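Local coordinates for protein acetylxylan esterase A (Aspergillus awamori, PDB 5X6S) that removes acetyl side groups from the xylan backbone, a serine-esterase reaction in the breakdown of plant hemicellulose, at residues 93-96 against 97-100; 126-129 against 130-134; 201-204 against 205-208; 143-147 against 148-152. All blocks are in the same frame, centred on the assembly; numbering follows the deposited sequence.

Contact 1: 93-96 against 97-100; sequences NSIA and NMVT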
ATOM      1  N   ASN A  93      -1.492 -11.740  11.313  1.00 16.11           N
ATOM      2  CA  ASN A  93      -1.676 -10.410  11.862  1.00 15.60           C
ATOM      3  C   ASN A  93      -0.387  -9.918  12.561  1.00 15.13           C
ATOM      4  O   ASN A  93       0.021  -8.805  12.392  1.00 15.29           O
ATOM      5  CB  ASN A  93      -2.857 -10.396  12.820  1.00 16.95           C
ATOM      6  CG  ASN A  93      -3.553  -9.040  12.950  1.00 15.71           C
ATOM      7  OD1 ASN A  93      -4.733  -8.993  13.229  1.00 17.52           O
ATOM      8  ND2 ASN A  93      -2.845  -7.972  12.724  1.00 12.35           N
ATOM      9  N   SER A  94       0.241 -10.796  13.324  1.00 14.75           N
ATOM     10  CA  SER A  94       1.489 -10.480  13.937  1.00 15.09           C
ATOM     11  C   SER A  94       2.555 -10.101  12.926  1.00 14.42           C
ATOM     12  O   SER A  94       3.240  -9.094  13.112  1.00 13.65           O
ATOM     13  CB  SER A  94       1.947 -11.665  14.795  1.00 15.83           C
ATOM     14  OG  SER A  94       1.110 -11.775  15.949  1.00 17.57           O
ATOM     15  N   ILE A  95       2.695 -10.901  11.862  1.00 13.23           N
ATOM     16  CA  ILE A  95       3.677 -10.630  10.828  1.00 13.50           C
ATOM     17  C   ILE A  95       3.412  -9.263  10.185  1.00 12.81           C
ATOM     18  O   ILE A  95       4.346  -8.469   9.937  1.00 14.24           O
ATOM     19  CB  ILE A  95       3.705 -11.763   9.762  1.00 13.20           C
ATOM     20  CG1 ILE A  95       4.203 -13.079  10.413  1.00 15.11           C
ATOM     21  CG2 ILE A  95       4.614 -11.380   8.600  1.00 12.94           C
ATOM     22  CD1 ILE A  95       4.144 -14.265   9.456  1.00 14.23           C
ATOM     23  N   ALA A  96       2.148  -8.961   9.937  1.00 13.24           N
ATOM     24  CA  ALA A  96       1.743  -7.661   9.408  1.00 12.94           C
ATOM     25  C   ALA A  96       2.272  -6.513  10.282  1.00 14.28           C
ATOM     26  O   ALA A  96       2.831  -5.526   9.760  1.00 14.97           O
ATOM     27  CB  ALA A  96       0.256  -7.582   9.310  1.00 14.75           C
ATOM     28  N   ASN A  97       2.102  -6.636  11.595  1.00 14.12           N
ATOM     29  CA  ASN A  97       2.565  -5.646  12.544  1.00 15.39           C
ATOM     30  C   ASN A  97       4.084  -5.484  12.596  1.00 14.93           C
ATOM     31  O   ASN A  97       4.621  -4.371  12.830  1.00 16.86           O
ATOM     32  CB  ASN A  97       1.931  -5.914  13.915  1.00 15.73           C
ATOM     33  CG  ASN A  97       0.435  -5.714  13.923  1.00 17.63           C
ATOM     34  OD1 ASN A  97      -0.108  -5.030  13.056  1.00 18.50           O
ATOM     35  ND2 ASN A  97      -0.259  -6.345  14.871  1.00 16.86           N
ATOM     36  N   MET A  98       4.821  -6.563  12.363  1.00 15.31           N
ATOM     37  CA  MET A  98       6.275  -6.486  12.245  1.00 15.16           C
ATOM     38  C   MET A  98       6.658  -5.586  11.070  1.00 15.52           C
ATOM     39  O   MET A  98       7.615  -4.780  11.150  1.00 15.13           O
ATOM     40  CB  MET A  98       6.858  -7.864  11.979  1.00 15.07           C
ATOM     41  CG  MET A  98       6.682  -8.836  13.085  1.00 15.08           C
ATOM     42  SD  MET A  98       7.295 -10.481  12.697  1.00 16.32           S
ATOM     43  CE  MET A  98       6.379 -11.492  13.821  1.00 14.16           C
ATOM     44  N   VAL A  99       5.939  -5.746   9.964  1.00 14.50           N
ATOM     45  CA  VAL A  99       6.134  -4.918   8.802  1.00 15.07           C
ATOM     46  C   VAL A  99       5.946  -3.444   9.110  1.00 15.04           C
ATOM     47  O   VAL A  99       6.824  -2.610   8.822  1.00 13.69           O
ATOM     48  CB  VAL A  99       5.284  -5.410   7.596  1.00 14.63           C
ATOM     49  CG1 VAL A  99       5.217  -4.347   6.487  1.00 14.54           C
ATOM     50  CG2 VAL A  99       5.853  -6.688   7.082  1.00 15.36           C
ATOM     51  N   THR A 100       4.788  -3.097   9.678  1.00 15.69           N
ATOM     52  CA  THR A 100       4.467  -1.700   9.850  1.00 16.68           C
ATOM     53  C   THR A 100       5.391  -1.047  10.865  1.00 15.97           C
ATOM     54  O   THR A 100       5.756   0.125  10.689  1.00 16.44           O
ATOM     55  CB  THR A 100       2.991  -1.495  10.218  1.00 17.02           C
ATOM     56  OG1 THR A 100       2.745  -2.096  11.498  1.00 17.38           O
ATOM     57  CG2 THR A 100       2.053  -2.076   9.096  1.00 16.35           C
TER
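Asn97 and Asn93, one helical turn apart, bring their side-chain amides together on one flank of helix 91-106, with ND2 of Asn97 3.7 Å from ND2 of Asn93. The two flat groups are turned 51° against each other, and neither serves as the other's partner. Each amide looks elsewhere: ND2 of Asn97 donates to the backbone carbonyl of Asp12, while OD1 of Asn93 accepts from the backbone N of Gly89. With CG beside its own backbone N (chi1 -66°), Asn97 lays its amide back over the preceding turn, where CG lies 3.5 Å from Asn93 O. Asn93 O already receives Asn97 N at 3.1 Å. Ala96 continues the same pattern of i to i+4 bonds, its O accepting Thr100 N at 3.1 Å, and its CB touches the ring of Tyr132. On another flank Met98, extended beyond CG, runs back along the helix until its CE is 4.3 Å from CG1 of Ile95. Both side chains pack on Pro67 of the central sheet, and Ile95 reaches Met128 of helix 120-131 as well. The chemistry thus divides by direction: backbone bonds hold the helix turn by turn, apolar groups face sheet and neighbouring helix, and the asparagine amides, through Asn93 OD1 and Asn97 ND2, bond to backbone groups outside the helix and tie it to the loops beside it.

Contact 2: 126-129 against 130-134; sequences NVMA and ATYPE. With NA (sodium ion), chain G.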
ATOM      1  N   ASN A 126       1.497 -17.308   1.090  1.00 17.60           N
ATOM      2  CA  ASN A 126       0.233 -17.205   0.392  1.00 16.41           C
ATOM      3  C   ASN A 126      -0.798 -16.595   1.289  1.00 16.81           C
ATOM      4  O   ASN A 126      -1.544 -15.782   0.859  1.00 18.20           O
ATOM      5  CB  ASN A 126      -0.266 -18.521  -0.144  1.00 17.44           C
ATOM      6  CG  ASN A 126       0.453 -18.937  -1.413  1.00 16.00           C
ATOM      7  OD1 ASN A 126       0.652 -18.177  -2.326  1.00 19.36           O
ATOM      8  ND2 ASN A 126       0.887 -20.134  -1.406  1.00 14.28           N
ATOM      9  N   VAL A 127      -0.809 -16.987   2.534  1.00 18.15           N
ATOM     10  CA  VAL A 127      -1.774 -16.445   3.527  1.00 18.00           C
ATOM     11  C   VAL A 127      -1.576 -14.931   3.702  1.00 17.20           C
ATOM     12  O   VAL A 127      -2.561 -14.136   3.716  1.00 17.02           O
ATOM     13  CB  VAL A 127      -1.734 -17.208   4.859  1.00 17.82           C
ATOM     14  CG1 VAL A 127      -2.562 -16.494   5.945  1.00 19.35           C
ATOM     15  CG2 VAL A 127      -2.277 -18.630   4.695  1.00 17.21           C
ATOM     16  N   MET A 128      -0.323 -14.504   3.811  1.00 17.06           N
ATOM     17  CA  MET A 128      -0.008 -13.052   3.974  1.00 16.45           C
ATOM     18  C   MET A 128      -0.472 -12.255   2.764  1.00 16.19           C
ATOM     19  O   MET A 128      -0.968 -11.145   2.893  1.00 16.38           O
ATOM     20  CB  MET A 128       1.491 -12.818   4.156  1.00 16.79           C
ATOM     21  CG  MET A 128       2.087 -13.320   5.505  1.00 15.27           C
ATOM     22  SD  MET A 128       1.224 -12.675   6.971  1.00 15.83           S
ATOM     23  CE  MET A 128       1.359 -10.903   6.641  1.00 18.35           C
ATOM     24  N   ALA A 129      -0.275 -12.807   1.569  1.00 16.40           N
ATOM     25  CA  ALA A 129      -0.734 -12.145   0.349  1.00 16.26           C
ATOM     26  C   ALA A 129      -2.266 -11.922   0.370  1.00 15.95           C
ATOM     27  O   ALA A 129      -2.750 -10.919  -0.111  1.00 18.06           O
ATOM     28  CB  ALA A 129      -0.321 -12.948  -0.875  1.00 16.13           C
ATOM     29  N   ALA A 130      -2.998 -12.891   0.869  1.00 15.97           N
ATOM     30  CA  ALA A 130      -4.460 -12.875   0.919  1.00 16.20           C
ATOM     31  C   ALA A 130      -5.028 -12.064   2.078  1.00 16.31           C
ATOM     32  O   ALA A 130      -6.094 -11.441   1.937  1.00 16.46           O
ATOM     33  CB  ALA A 130      -4.963 -14.289   1.015  1.00 17.19           C
ATOM     34  N   THR A 131      -4.361 -12.086   3.224  1.00 16.31           N
ATOM     35  CA  THR A 131      -4.904 -11.447   4.437  1.00 16.01           C
ATOM     36  C   THR A 131      -4.444  -9.984   4.574  1.00 16.24           C
ATOM     37  O   THR A 131      -5.216  -9.163   5.055  1.00 16.85           O
ATOM     38  CB  THR A 131      -4.537 -12.210   5.727  1.00 16.87           C
ATOM     39  OG1 THR A 131      -3.132 -12.503   5.744  1.00 15.92           O
ATOM     40  CG2 THR A 131      -5.346 -13.516   5.872  1.00 15.38           C
ATOM     41  N   TYR A 132      -3.189  -9.682   4.193  1.00 16.92           N
ATOM     42  CA  TYR A 132      -2.614  -8.309   4.200  1.00 17.09           C
ATOM     43  C   TYR A 132      -2.088  -7.888   2.803  1.00 18.52           C
ATOM     44  O   TYR A 132      -0.959  -7.438   2.661  1.00 18.93           O
ATOM     45  CB  TYR A 132      -1.574  -8.138   5.364  1.00 16.79           C
ATOM     46  CG  TYR A 132      -2.222  -8.523   6.644  1.00 16.52           C
ATOM     47  CD1 TYR A 132      -2.901  -7.576   7.416  1.00 18.30           C
ATOM     48  CD2 TYR A 132      -2.273  -9.865   7.051  1.00 16.86           C
ATOM     49  CE1 TYR A 132      -3.572  -7.947   8.554  1.00 16.61           C
ATOM     50  CE2 TYR A 132      -2.940 -10.242   8.200  1.00 16.71           C
ATOM     51  CZ  TYR A 132      -3.611  -9.266   8.934  1.00 17.40           C
ATOM     52  OH  TYR A 132      -4.312  -9.647  10.047  1.00 18.47           O
ATOM     53  N   PRO A 133      -2.931  -8.044   1.735  1.00 20.03           N
ATOM     54  CA  PRO A 133      -2.457  -7.704   0.368  1.00 18.91           C
ATOM     55  C   PRO A 133      -1.890  -6.287   0.240  1.00 18.38           C
ATOM     56  O   PRO A 133      -0.949  -6.068  -0.518  1.00 18.54           O
ATOM     57  CB  PRO A 133      -3.727  -7.850  -0.484  1.00 18.62           C
ATOM     58  CG  PRO A 133      -4.867  -7.690   0.496  1.00 18.69           C
ATOM     59  CD  PRO A 133      -4.363  -8.397   1.725  1.00 19.18           C
ATOM     60  N   GLU A 134      -2.430  -5.353   1.033  1.00 18.64           N
ATOM     61  CA  GLU A 134      -2.027  -3.938   1.058  1.00 17.62           C
ATOM     62  C   GLU A 134      -0.574  -3.689   1.422  1.00 18.35           C
ATOM     63  O   GLU A 134      -0.040  -2.671   1.060  1.00 18.08           O
ATOM     64  CB  GLU A 134      -2.930  -3.119   2.009  1.00 18.23           C
ATOM     65  CG  GLU A 134      -2.755  -3.373   3.535  1.00 18.92           C
ATOM     66  CD  GLU A 134      -3.469  -4.602   4.091  1.00 18.93           C
ATOM     67  OE1 GLU A 134      -4.075  -5.362   3.295  1.00 18.57           O
ATOM     68  OE2 GLU A 134      -3.435  -4.829   5.331  1.00 18.03           O
TER
HETATM   69 NA    NA G 305       0.243   0.218   0.582  1.00 29.11          NA
HETATM   70  O   HOH W   1      -1.964   0.526   1.469  1.00 35.54           O
HETATM   71  O   HOH W   2       2.084  -0.370   0.080  1.00 39.25           O
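Ala130, next to last in helix 120-131, donates its N to Asn126 O at 3.2 Å. Thr131 follows with a double grip on one acceptor: Val127 O receives Thr131 N at 2.8 Å, nearly along the C=O axis, and Thr131 OG1 at 2.7 Å, from well above the carbonyl plane. The hydroxyl can turn back to that oxygen because chi1 of 49° sets it between the backbone N and carbonyl carbon. At Tyr132 the backbone leaves helical angles, yet its N still bonds to Met128 O at 3.0 Å. CE of Met128 comes obliquely to the Tyr132 ring, 3.8 Å from Tyr132 CD2, the methionine chain being bent at both chi2 and chi3; the Tyr132 hydroxyl bonds to Asn87 N. Pro133, which has no N-H to offer, instead sets CB 3.2 Å from Ala129 O. The backbone then enters a 3-10 turn, and Glu134 O binds a sodium ion at 2.9 Å, together with two waters and Glu134 O of the second subunit. This helix end, with Tyr132 leaving helical angles and Pro133 following, finishes the helical limb of a beta-alpha-beta unit, strand 113-118 to strand 138-142, in the alpha/beta-hydrolase fold.

Contact 3: 201-204 against 205-208; sequences IDTT and LYPQ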
ATOM      1  N   ILE A 201       8.608 -33.652  -7.867  1.00 26.90           N
ATOM      2  CA  ILE A 201       8.690 -34.886  -7.108  1.00 25.90           C
ATOM      3  C   ILE A 201       8.615 -34.639  -5.623  1.00 26.07           C
ATOM      4  O   ILE A 201       9.040 -35.464  -4.789  1.00 28.52           O
ATOM      5  CB  ILE A 201       9.905 -35.751  -7.542  1.00 27.97           C
ATOM      6  CG1 ILE A 201      11.221 -35.023  -7.314  1.00 28.26           C
ATOM      7  CG2 ILE A 201       9.751 -36.134  -9.023  1.00 25.58           C
ATOM      8  CD1 ILE A 201      12.426 -35.960  -7.229  1.00 31.91           C
ATOM      9  N   ASP A 202       7.982 -33.521  -5.262  1.00 25.87           N
ATOM     10  CA  ASP A 202       7.686 -33.228  -3.855  1.00 24.05           C
ATOM     11  C   ASP A 202       6.692 -34.255  -3.298  1.00 24.44           C
ATOM     12  O   ASP A 202       5.588 -34.382  -3.811  1.00 26.41           O
ATOM     13  CB  ASP A 202       7.095 -31.821  -3.782  1.00 24.11           C
ATOM     14  CG  ASP A 202       7.131 -31.223  -2.381  1.00 24.88           C
ATOM     15  OD1 ASP A 202       6.970 -31.962  -1.371  1.00 22.86           O
ATOM     16  OD2 ASP A 202       7.334 -29.986  -2.317  1.00 23.45           O
ATOM     17  N   THR A 203       7.074 -34.959  -2.243  1.00 25.00           N
ATOM     18  CA  THR A 203       6.216 -35.923  -1.587  1.00 26.57           C
ATOM     19  C   THR A 203       5.883 -35.513  -0.148  1.00 27.65           C
ATOM     20  O   THR A 203       5.490 -36.340   0.658  1.00 26.31           O
ATOM     21  CB  THR A 203       6.873 -37.336  -1.625  1.00 28.82           C
ATOM     22  OG1 THR A 203       8.097 -37.321  -0.906  1.00 30.51           O
ATOM     23  CG2 THR A 203       7.162 -37.740  -3.075  1.00 29.18           C
ATOM     24  N   THR A 204       6.081 -34.224   0.169  1.00 27.73           N
ATOM     25  CA  THR A 204       5.602 -33.615   1.435  1.00 27.54           C
ATOM     26  C   THR A 204       4.382 -32.744   1.128  1.00 25.95           C
ATOM     27  O   THR A 204       3.292 -32.954   1.668  1.00 26.67           O
ATOM     28  CB  THR A 204       6.692 -32.739   2.074  1.00 27.32           C
ATOM     29  OG1 THR A 204       7.811 -33.563   2.417  1.00 29.92           O
ATOM     30  CG2 THR A 204       6.182 -32.052   3.312  1.00 28.48           C
ATOM     31  N   LEU A 205       4.579 -31.782   0.237  1.00 25.75           N
ATOM     32  CA  LEU A 205       3.494 -30.993  -0.327  1.00 25.38           C
ATOM     33  C   LEU A 205       3.415 -31.335  -1.805  1.00 24.96           C
ATOM     34  O   LEU A 205       4.199 -30.833  -2.641  1.00 24.84           O
ATOM     35  CB  LEU A 205       3.692 -29.477  -0.125  1.00 23.79           C
ATOM     36  CG  LEU A 205       3.938 -29.036   1.331  1.00 24.45           C
ATOM     37  CD1 LEU A 205       4.080 -27.546   1.421  1.00 20.82           C
ATOM     38  CD2 LEU A 205       2.853 -29.570   2.265  1.00 22.11           C
ATOM     39  N   TYR A 206       2.444 -32.203  -2.121  1.00 25.90           N
ATOM     40  CA  TYR A 206       2.355 -32.798  -3.450  1.00 25.95           C
ATOM     41  C   TYR A 206       2.160 -31.752  -4.529  1.00 26.50           C
ATOM     42  O   TYR A 206       1.515 -30.713  -4.311  1.00 26.17           O
ATOM     43  CB  TYR A 206       1.307 -33.950  -3.485  1.00 28.10           C
ATOM     44  CG  TYR A 206       1.881 -35.258  -2.953  1.00 28.37           C
ATOM     45  CD1 TYR A 206       2.027 -35.481  -1.585  1.00 28.06           C
ATOM     46  CD2 TYR A 206       2.326 -36.255  -3.839  1.00 31.74           C
ATOM     47  CE1 TYR A 206       2.589 -36.664  -1.088  1.00 31.59           C
ATOM     48  CE2 TYR A 206       2.879 -37.438  -3.369  1.00 32.19           C
ATOM     49  CZ  TYR A 206       3.017 -37.628  -1.982  1.00 33.70           C
ATOM     50  OH  TYR A 206       3.569 -38.786  -1.497  1.00 34.75           O
ATOM     51  N   PRO A 207       2.731 -32.005  -5.730  1.00 25.68           N
ATOM     52  CA  PRO A 207       2.807 -30.983  -6.762  1.00 25.06           C
ATOM     53  C   PRO A 207       1.465 -30.474  -7.286  1.00 25.31           C
ATOM     54  O   PRO A 207       1.427 -29.451  -7.991  1.00 24.82           O
ATOM     55  CB  PRO A 207       3.611 -31.671  -7.906  1.00 26.75           C
ATOM     56  CG  PRO A 207       3.749 -33.084  -7.529  1.00 25.53           C
ATOM     57  CD  PRO A 207       3.409 -33.269  -6.095  1.00 25.57           C
ATOM     58  N   GLN A 208       0.378 -31.188  -6.998  1.00 24.91           N
ATOM     59  CA  GLN A 208      -0.964 -30.688  -7.342  1.00 26.85           C
ATOM     60  C   GLN A 208      -1.179 -29.264  -6.750  1.00 24.67           C
ATOM     61  O   GLN A 208      -1.768 -28.364  -7.412  1.00 24.55           O
ATOM     62  CB  GLN A 208      -2.092 -31.633  -6.842  1.00 26.37           C
ATOM     63  CG  GLN A 208      -3.479 -31.161  -7.318  1.00 26.13           C
ATOM     64  CD  GLN A 208      -3.607 -31.239  -8.805  1.00 27.48           C
ATOM     65  OE1 GLN A 208      -3.188 -32.230  -9.397  1.00 32.83           O
ATOM     66  NE2 GLN A 208      -4.147 -30.229  -9.420  1.00 26.81           N
TER
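Two backbone N-H groups grip OD1 of Asp202, Leu205 N at 2.9 Å and Thr204 N at 2.9 Å, and they come from different directions. Thr204 N arrives nearly along the C-O axis of the carboxylate, its N-H pointing at OD1, whereas Leu205 N stands 54° out of the carboxylate plane. Chi1 of -163° places CG of Asp202 beside its own carbonyl carbon, which carries the carboxylate forward over the backbone that follows. The same placement brings Leu205 O to 3.0 Å from Asp202 CG; that carbonyl finds its donor in His198 NE2. The bond from Thr204 N makes an Asx turn in the loop that leaves strand 193-199, the strand after which many alpha/beta-hydrolases carry their acidic triad member. Consistent with that role, OD2 of Asp202 is hydrogen-bonded to ND1 of His259, and His259 and Ser119 would complete a Ser-His-Asp triad. One oxygen is therefore fixed by the turn while the other meets the histidine, so the Asx turn probably positions the carboxylate for it. Leu205 reaches the nucleophile elbow and also touches His259 and Trp160. Further out, the Tyr206 ring folds back over the turn and lays one face on the backbone, with Thr203 CA 3.9 Å from the ring centroid and 22° off the normal, a CH-pi contact. Asp202 O lies over the same face, toward the rim, and is also 3.3 Å from CD of Pro207, while the phenol oxygen OH of Tyr206 ends 3.6 Å from Thr203 CB.

Contact 4: 143-147 against 148-152; sequences SGVSA and GCFYS. With NAG (2-acetamido-2-deoxy-beta-D-glucopyranose), chain C.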
ATOM      1  N   SER A 143       7.575 -23.801  -2.596  1.00 17.72           N
ATOM      2  CA  SER A 143       6.970 -25.093  -2.164  1.00 17.49           C
ATOM      3  C   SER A 143       5.999 -24.949  -1.004  1.00 18.26           C
ATOM      4  O   SER A 143       6.280 -25.365   0.132  1.00 19.00           O
ATOM      5  CB  SER A 143       8.052 -26.122  -1.814  1.00 17.37           C
ATOM      6  OG  SER A 143       9.045 -26.206  -2.841  1.00 19.06           O
ATOM      7  N   GLY A 144       4.865 -24.320  -1.273  1.00 19.94           N
ATOM      8  CA  GLY A 144       3.827 -24.159  -0.273  1.00 20.73           C
ATOM      9  C   GLY A 144       2.506 -24.804  -0.728  1.00 21.24           C
ATOM     10  O   GLY A 144       2.491 -25.705  -1.579  1.00 20.93           O
ATOM     11  N   VAL A 145       1.410 -24.322  -0.162  1.00 21.02           N
ATOM     12  CA  VAL A 145       0.043 -24.682  -0.593  1.00 20.82           C
ATOM     13  C   VAL A 145      -0.732 -23.384  -0.692  1.00 22.52           C
ATOM     14  O   VAL A 145      -0.310 -22.374  -0.131  1.00 20.70           O
ATOM     15  CB  VAL A 145      -0.674 -25.683   0.336  1.00 20.63           C
ATOM     16  CG1 VAL A 145       0.165 -26.928   0.555  1.00 19.75           C
ATOM     17  CG2 VAL A 145      -1.066 -25.052   1.662  1.00 20.28           C
ATOM     18  N   SER A 146      -1.836 -23.411  -1.452  1.00 22.37           N
ATOM     19  CA  SER A 146      -2.637 -22.215  -1.758  1.00 22.32           C
ATOM     20  C   SER A 146      -3.195 -21.622  -0.444  1.00 20.82           C
ATOM     21  O   SER A 146      -3.282 -22.318   0.554  1.00 19.26           O
ATOM     22  CB  SER A 146      -3.773 -22.561  -2.724  1.00 21.29           C
ATOM     23  OG  SER A 146      -4.598 -23.574  -2.139  1.00 23.03           O
ATOM     24  N   ALA A 147      -3.531 -20.336  -0.470  1.00 20.17           N
ATOM     25  CA  ALA A 147      -4.091 -19.702   0.702  1.00 20.34           C
ATOM     26  C   ALA A 147      -5.435 -20.360   1.003  1.00 20.49           C
ATOM     27  O   ALA A 147      -6.342 -20.407   0.149  1.00 19.73           O
ATOM     28  CB  ALA A 147      -4.262 -18.189   0.485  1.00 20.70           C
ATOM     29  N   GLY A 148      -5.547 -20.900   2.197  1.00 21.00           N
ATOM     30  CA  GLY A 148      -6.759 -21.540   2.668  1.00 22.60           C
ATOM     31  C   GLY A 148      -6.802 -23.022   2.367  1.00 23.07           C
ATOM     32  O   GLY A 148      -7.742 -23.665   2.740  1.00 25.22           O
ATOM     33  N   CYS A 149      -5.765 -23.573   1.735  1.00 23.67           N
ATOM     34  CA  CYS A 149      -5.654 -25.032   1.572  1.00 24.26           C
ATOM     35  C   CYS A 149      -5.471 -25.752   2.910  1.00 24.56           C
ATOM     36  O   CYS A 149      -5.879 -26.914   3.072  1.00 22.97           O
ATOM     37  CB  CYS A 149      -4.526 -25.354   0.575  1.00 25.36           C
ATOM     38  SG  CYS A 149      -4.538 -27.047  -0.133  1.00 25.60           S
ATOM     39  N   PHE A 150      -4.867 -25.070   3.900  1.00 22.01           N
ATOM     40  CA  PHE A 150      -4.702 -25.663   5.222  1.00 22.98           C
ATOM     41  C   PHE A 150      -5.800 -25.271   6.186  1.00 21.55           C
ATOM     42  O   PHE A 150      -5.714 -25.578   7.383  1.00 22.43           O
ATOM     43  CB  PHE A 150      -3.316 -25.374   5.848  1.00 22.66           C
ATOM     44  CG  PHE A 150      -2.328 -26.509   5.724  1.00 22.69           C
ATOM     45  CD1 PHE A 150      -2.251 -27.284   4.550  1.00 22.93           C
ATOM     46  CD2 PHE A 150      -1.440 -26.790   6.765  1.00 23.07           C
ATOM     47  CE1 PHE A 150      -1.313 -28.301   4.430  1.00 22.68           C
ATOM     48  CE2 PHE A 150      -0.481 -27.797   6.644  1.00 23.82           C
ATOM     49  CZ  PHE A 150      -0.429 -28.567   5.463  1.00 23.41           C
ATOM     50  N   TYR A 151      -6.821 -24.618   5.669  1.00 23.34           N
ATOM     51  CA  TYR A 151      -8.073 -24.405   6.442  1.00 24.73           C
ATOM     52  C   TYR A 151      -8.370 -25.597   7.349  1.00 25.66           C
ATOM     53  O   TYR A 151      -8.304 -26.769   6.929  1.00 25.19           O
ATOM     54  CB  TYR A 151      -9.231 -24.171   5.473  1.00 26.02           C
ATOM     55  CG  TYR A 151     -10.601 -24.158   6.097  1.00 27.76           C
ATOM     56  CD1 TYR A 151     -11.111 -23.003   6.710  1.00 27.77           C
ATOM     57  CD2 TYR A 151     -11.417 -25.311   6.053  1.00 28.91           C
ATOM     58  CE1 TYR A 151     -12.393 -22.984   7.248  1.00 27.95           C
ATOM     59  CE2 TYR A 151     -12.681 -25.320   6.602  1.00 28.77           C
ATOM     60  CZ  TYR A 151     -13.178 -24.181   7.186  1.00 30.02           C
ATOM     61  OH  TYR A 151     -14.436 -24.240   7.712  1.00 29.19           O
ATOM     62  N   SER A 152      -8.677 -25.307   8.609  1.00 26.92           N
ATOM     63  CA  SER A 152      -9.152 -26.321   9.548  1.00 26.80           C
ATOM     64  C   SER A 152     -10.666 -26.200   9.711  1.00 26.30           C
ATOM     65  O   SER A 152     -11.184 -25.148  10.132  1.00 25.34           O
ATOM     66  CB  SER A 152      -8.501 -26.205  10.915  1.00 26.21           C
ATOM     67  OG  SER A 152      -9.264 -26.903  11.863  1.00 25.08           O
TER
HETATM   68  C1  NAG C   1      -8.583 -29.470   4.702  1.00 29.30           C
HETATM   69  C2  NAG C   1      -9.900 -29.341   5.480  1.00 28.50           C
HETATM   70  C3  NAG C   1     -11.112 -29.253   4.550  1.00 31.36           C
HETATM   71  C4  NAG C   1     -10.935 -28.161   3.497  1.00 30.55           C
HETATM   72  C5  NAG C   1      -9.556 -28.297   2.823  1.00 27.84           C
HETATM   73  C6  NAG C   1      -9.271 -27.109   1.929  1.00 27.41           C
HETATM   74  C7  NAG C   1     -10.063 -30.497   7.637  1.00 31.93           C
HETATM   75  C8  NAG C   1     -10.139 -31.817   8.336  1.00 32.53           C
HETATM   76  N2  NAG C   1     -10.024 -30.509   6.324  1.00 28.85           N
HETATM   77  O3  NAG C   1     -12.258 -29.036   5.352  1.00 32.22           O
HETATM   78  O4  NAG C   1     -11.891 -28.183   2.451  1.00 35.32           O
HETATM   79  O5  NAG C   1      -8.464 -28.447   3.723  1.00 29.13           O
HETATM   80  O6  NAG C   1      -8.010 -27.332   1.314  1.00 26.78           O
HETATM   81  O7  NAG C   1     -10.016 -29.460   8.313  1.00 36.45           O
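Val145 turns CG1 anti to its carbonyl carbon (chi1 -54°), which leaves CG2 between the backbone N and the carbonyl carbon; Ser146 sets OG in the like place (chi1 58°); CG2 and OG then both meet the CB of Cys149, whose own SG is swung anti to the backbone N. Ser146 to Cys149 form a type II beta turn, closed by Cys149 N donating to Ser146 O at 3.0 Å. That bond is straight at the hydrogen (163°), although the donor sits well above the carbonyl plane. Gly148 occupies the turn's third position with a positive phi, a backbone angle open to glycine, which has no CB to meet Ala147 O. A type I turn from Gly148 to Tyr151 follows directly, closed by a weak bond from Tyr151 N to Gly148 O. Across the first turn CG2 of Val145 packs against CB of Cys149 at 3.6 Å and obliquely against the ring of Phe150, 3.8 Å from CD1. The Val145 and Phe150 side chains cross at about a right angle, and the Phe150 ring also meets Trp160 edge-to-face. Ser146 OG approaches Cys149 CB to 3.2 Å, while SG of that cysteine forms the disulfide to Cys164, pinning the turn to helix 162-165. Beyond it lies the glycan carried by the chain. O3 of its N-acetylglucosamine lies at the edge of the Tyr151 ring, in plane, 3.9 Å from Tyr151 CE2, and the sugar's C2 is 3.4 Å from Tyr151 O. The sugar's O6 donates to the carbonyl oxygen of Cys149 at 2.8 Å.

Contacts 1, 2 and 4 are buried, whereas contact 3 is only partly so and lies about 30 Å from contact 1, centre to centre, across the middle of the chain. Contacts 1 and 2 lie on neighbouring helices and touch, Tyr132 OH just past the helix end coming 3.1 Å from Asn93 CG. Contact 2 also meets contact 4, where Asn126 ND2 probably bonds to Val145 O at 2.8 Å, and contact 4 in turn touches contact 3 through Leu205 CD1, 3.4 Å from Ser143 O. Helical backbone bonds and apolar packing dominate the first two; the loops following strands 138-142 and 193-199 depend instead on turns, a disulfide and a carboxylate gripped by N-H groups.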